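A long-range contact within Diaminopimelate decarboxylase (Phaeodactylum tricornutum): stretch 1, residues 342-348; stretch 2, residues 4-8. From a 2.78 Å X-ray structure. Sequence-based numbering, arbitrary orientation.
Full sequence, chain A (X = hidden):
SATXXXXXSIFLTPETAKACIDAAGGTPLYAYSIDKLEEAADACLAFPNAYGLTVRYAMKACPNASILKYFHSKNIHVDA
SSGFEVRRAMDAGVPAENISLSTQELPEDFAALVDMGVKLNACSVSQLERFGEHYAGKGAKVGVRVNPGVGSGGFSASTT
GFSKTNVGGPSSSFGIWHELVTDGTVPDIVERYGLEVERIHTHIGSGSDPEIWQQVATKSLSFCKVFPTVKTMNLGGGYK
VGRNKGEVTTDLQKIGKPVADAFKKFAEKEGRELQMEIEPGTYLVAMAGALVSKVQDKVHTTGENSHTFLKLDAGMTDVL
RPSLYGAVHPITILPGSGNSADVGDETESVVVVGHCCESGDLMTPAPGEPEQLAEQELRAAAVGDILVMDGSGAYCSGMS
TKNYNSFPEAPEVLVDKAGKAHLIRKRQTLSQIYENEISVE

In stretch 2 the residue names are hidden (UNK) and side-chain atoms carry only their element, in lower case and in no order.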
ATOM      1  N   ASP A 342     -27.808  23.412   3.313  1.00 27.74           N
ATOM      2  CA  ASP A 342     -27.431  22.809   4.584  1.00 27.66           C
ATOM      3  C   ASP A 342     -25.933  22.857   4.849  1.00 27.89           C
ATOM      4  O   ASP A 342     -25.459  22.174   5.762  1.00 27.78           O
ATOM      5  CB  ASP A 342     -27.914  21.357   4.649  1.00 26.95           C
ATOM      6  CG  ASP A 342     -29.388  21.220   4.347  1.00 26.85           C
ATOM      7  OD1 ASP A 342     -30.149  22.169   4.640  1.00 28.20           O
ATOM      8  OD2 ASP A 342     -29.790  20.162   3.823  1.00 26.31           O
ATOM      9  N   VAL A 343     -25.176  23.637   4.075  1.00 25.25           N
ATOM     10  CA  VAL A 343     -23.748  23.771   4.351  1.00 25.45           C
ATOM     11  C   VAL A 343     -23.534  24.450   5.700  1.00 25.83           C
ATOM     12  O   VAL A 343     -22.832  23.923   6.573  1.00 25.84           O
ATOM     13  CB  VAL A 343     -23.044  24.534   3.215  1.00 25.66           C
ATOM     14  CG1 VAL A 343     -21.556  24.647   3.503  1.00 25.81           C
ATOM     15  CG2 VAL A 343     -23.283  23.837   1.885  1.00 25.31           C
ATOM     16  N   GLY A 344     -24.141  25.619   5.893  1.00 25.06           N
ATOM     17  CA  GLY A 344     -24.096  26.286   7.180  1.00 26.09           C
ATOM     18  C   GLY A 344     -22.784  27.009   7.429  1.00 26.13           C
ATOM     19  O   GLY A 344     -22.020  27.326   6.511  1.00 25.78           O
ATOM     20  N   ASP A 345     -22.524  27.273   8.719  1.00 27.31           N
ATOM     21  CA  ASP A 345     -21.317  27.993   9.113  1.00 27.64           C
ATOM     22  C   ASP A 345     -20.764  27.500  10.448  1.00 27.73           C
ATOM     23  O   ASP A 345     -20.165  28.283  11.194  1.00 28.09           O
ATOM     24  CB  ASP A 345     -21.582  29.506   9.182  1.00 28.59           C
ATOM     25  CG  ASP A 345     -22.830  29.849   9.980  1.00 29.51           C
ATOM     26  OD1 ASP A 345     -23.325  28.982  10.739  1.00 29.23           O
ATOM     27  OD2 ASP A 345     -23.324  30.989   9.841  1.00 31.16           O
ATOM     28  N   GLU A 346     -20.952  26.223  10.763  1.00 27.89           N
ATOM     29  CA  GLU A 346     -20.441  25.633  11.992  1.00 27.94           C
ATOM     30  C   GLU A 346     -19.173  24.847  11.685  1.00 27.85           C
ATOM     31  O   GLU A 346     -19.157  24.026  10.762  1.00 27.53           O
ATOM     32  CB  GLU A 346     -21.489  24.727  12.638  1.00 27.82           C
ATOM     33  CG  GLU A 346     -21.170  24.323  14.069  1.00 27.63           C
ATOM     34  CD  GLU A 346     -21.982  25.098  15.088  1.00 28.84           C
ATOM     35  OE1 GLU A 346     -21.382  25.894  15.844  1.00 29.27           O
ATOM     36  OE2 GLU A 346     -23.219  24.918  15.123  1.00 29.38           O
ATOM     37  N   THR A 347     -18.118  25.102  12.454  1.00 25.10           N
ATOM     38  CA  THR A 347     -16.832  24.451  12.264  1.00 24.91           C
ATOM     39  C   THR A 347     -16.456  23.646  13.500  1.00 25.08           C
ATOM     40  O   THR A 347     -17.010  23.834  14.587  1.00 25.42           O
ATOM     41  CB  THR A 347     -15.721  25.470  11.950  1.00 25.04           C
ATOM     42  OG1 THR A 347     -15.769  26.549  12.896  1.00 25.56           O
ATOM     43  CG2 THR A 347     -15.877  26.023  10.539  1.00 24.83           C
ATOM     44  N   GLU A 348     -15.500  22.736  13.314  1.00 22.69           N
ATOM     45  CA  GLU A 348     -14.991  21.912  14.402  1.00 22.77           C
ATOM     46  C   GLU A 348     -13.650  21.325  13.987  1.00 22.57           C
ATOM     47  O   GLU A 348     -13.514  20.829  12.864  1.00 22.29           O
ATOM     48  CB  GLU A 348     -15.980  20.795  14.760  1.00 22.66           C
ATOM     49  CG  GLU A 348     -15.761  20.179  16.137  1.00 22.92           C
ATOM     50  CD  GLU A 348     -16.645  18.969  16.386  1.00 22.67           C
ATOM     51  OE1 GLU A 348     -17.262  18.469  15.419  1.00 22.23           O
ATOM     52  OE2 GLU A 348     -16.722  18.513  17.548  1.00 22.96           O
ATOM     53  N   UNK A   4     -17.441  30.723   6.613  1.00 36.82           N
ATOM     54  CA  UNK A   4     -16.151  30.387   6.017  1.00 36.29           C
ATOM     55  C   UNK A   4     -16.110  28.911   5.612  1.00 34.96           C
ATOM     56  O   UNK A   4     -15.080  28.411   5.146  1.00 34.40           O
ATOM     57  c   UNK A   4     -14.881  29.631   8.074  1.00 36.65           C
ATOM     58  o   UNK A   4     -13.747  30.741   6.253  1.00 36.73           O
ATOM     59  c   UNK A   4     -14.980  30.695   6.983  1.00 36.99           C
ATOM     60  N   UNK A   5     -17.234  28.219   5.788  1.00 27.50           N
ATOM     61  CA  UNK A   5     -17.324  26.830   5.349  1.00 26.30           C
ATOM     62  C   UNK A   5     -17.349  26.776   3.826  1.00 25.69           C
ATOM     63  O   UNK A   5     -18.104  27.526   3.199  1.00 26.07           O
ATOM     64  n   UNK A   5     -19.385  25.402   8.066  1.00 26.54           N
ATOM     65  o   UNK A   5     -17.204  25.145   7.599  1.00 26.05           O
ATOM     66  c   UNK A   5     -18.573  26.161   5.919  1.00 26.14           C
ATOM     67  c   UNK A   5     -18.329  25.523   7.272  1.00 26.23           C
ATOM     68  N   UNK A   6     -16.546  25.920   3.199  1.00 24.35           N
ATOM     69  CA  UNK A   6     -16.572  25.825   1.735  1.00 23.79           C
ATOM     70  C   UNK A   6     -17.936  25.379   1.230  1.00 23.49           C
ATOM     71  O   UNK A   6     -18.547  24.452   1.767  1.00 23.14           O
ATOM     72  c   UNK A   6     -14.611  24.768   2.633  1.00 23.29           C
ATOM     73  c   UNK A   6     -15.491  24.782   1.426  1.00 22.93           C
ATOM     74  c   UNK A   6     -15.511  25.059   3.795  1.00 23.94           C
ATOM     75  N   UNK A   7     -18.387  25.983   0.137  1.00 23.50           N
ATOM     76  CA  UNK A   7     -19.743  25.684  -0.380  1.00 23.30           C
ATOM     77  C   UNK A   7     -19.629  24.541  -1.367  1.00 22.33           C
ATOM     78  O   UNK A   7     -20.653  23.994  -1.766  1.00 22.11           O
ATOM     79  c   UNK A   7     -21.767  28.011   0.719  1.00 25.47           C
ATOM     80  c   UNK A   7     -20.303  26.955  -1.010  1.00 24.04           C
ATOM     81  c   UNK A   7     -20.473  28.136  -0.062  1.00 25.16           C
ATOM     82  c   UNK A   7     -20.437  29.442  -0.832  1.00 25.92           C
ATOM     83  N   UNK A   8     -18.402  24.225  -1.740  1.00 23.33           N
ATOM     84  CA  UNK A   8     -18.154  23.068  -2.613  1.00 22.87           C
ATOM     85  C   UNK A   8     -16.743  22.582  -2.320  1.00 22.81           C
ATOM     86  O   UNK A   8     -16.069  23.203  -1.512  1.00 23.07           O
ATOM     87  c   UNK A   8     -17.348  24.807  -5.961  1.00 23.25           C
ATOM     88  o   UNK A   8     -18.163  25.408  -6.652  1.00 23.51           O
ATOM     89  c   UNK A   8     -17.503  24.722  -4.464  1.00 23.35           C
ATOM     90  c   UNK A   8     -18.266  23.468  -4.081  1.00 22.90           C
ATOM     91  n   UNK A   8     -16.302  24.189  -6.477  1.00 22.91           N
TER

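Position 4 carries three side-chain atoms, two carbons and an oxygen, with the fork at the first carbon: CB bears both the oxygen and the second carbon. CB points sideways to stretch 1, and the only side chain there within reach is Thr 347, whose CG2 lies 4.5 Å from the second carbon of position 4. The pattern is that of threonine, Thr 4. This is a loose methyl-to-methyl approach, which a small branched residue can make, and a residue bearing a hydroxyl is at home at an exposed site.

Position 5 has four side-chain atoms: two carbons in a row, the second carrying one oxygen and one nitrogen. Its CB points toward stretch 1 and rests 4.1 Å from CG1 of Val 343. The nitrogen of position 5 lies 3.0 Å from O of Glu 346, and the oxygen of position 5 packs 3.3 Å from CG2 of Thr 347. A short, planar group ending in nitrogen and oxygen is the amide of asparagine, here with chi1 at -89°. ND2 of Asn 5 donates a hydrogen bond to that carbonyl, with a nearly straight N-H...O angle of 176°. ND2 of Asn 5 also lies 3.2 Å from N of Glu 346, but both atoms are donors, so that proximity is no bond. The short side chain suits the place because it brings a donor directly to a backbone carbonyl.

Position 6 shows three carbons closing a ring onto the backbone nitrogen. Its CA-to-CB bond points away from stretch 1, and the contact comes from the backbone: O of position 6 is 3.5 Å from CG1 of Val 343. The ring identifies proline. With phi at -62°, the extended backbone conformation is one the ring readily accepts.

Position 7 has four carbons, forked at the second. CB points sideways, yet the end of the side chain comes nearer, placing an end carbon of position 7 4.4 Å from CG1 of Val 343. The residue is therefore leucine, and the branched apolar end of Leu 7 suits this modest contact with a valine methyl.

Position 8 has three carbons in a row, the third carrying an oxygen and a nitrogen. Its CB points away, and it makes no contact with stretch 1. This is glutamine, whose long polar side chain is compatible with this exposed position.

The contact thus brings together residues at least 336 positions apart in sequence where they touch, and buries 302 Å² in total. Asn 5 supplies the one hydrogen bond across it, anchoring the loop at Glu 346, while Val 343, pointing toward stretch 2, packs against Asn 5, Pro 6 and Leu 7.

Stretch 2, residues 4-8: TNPLQ
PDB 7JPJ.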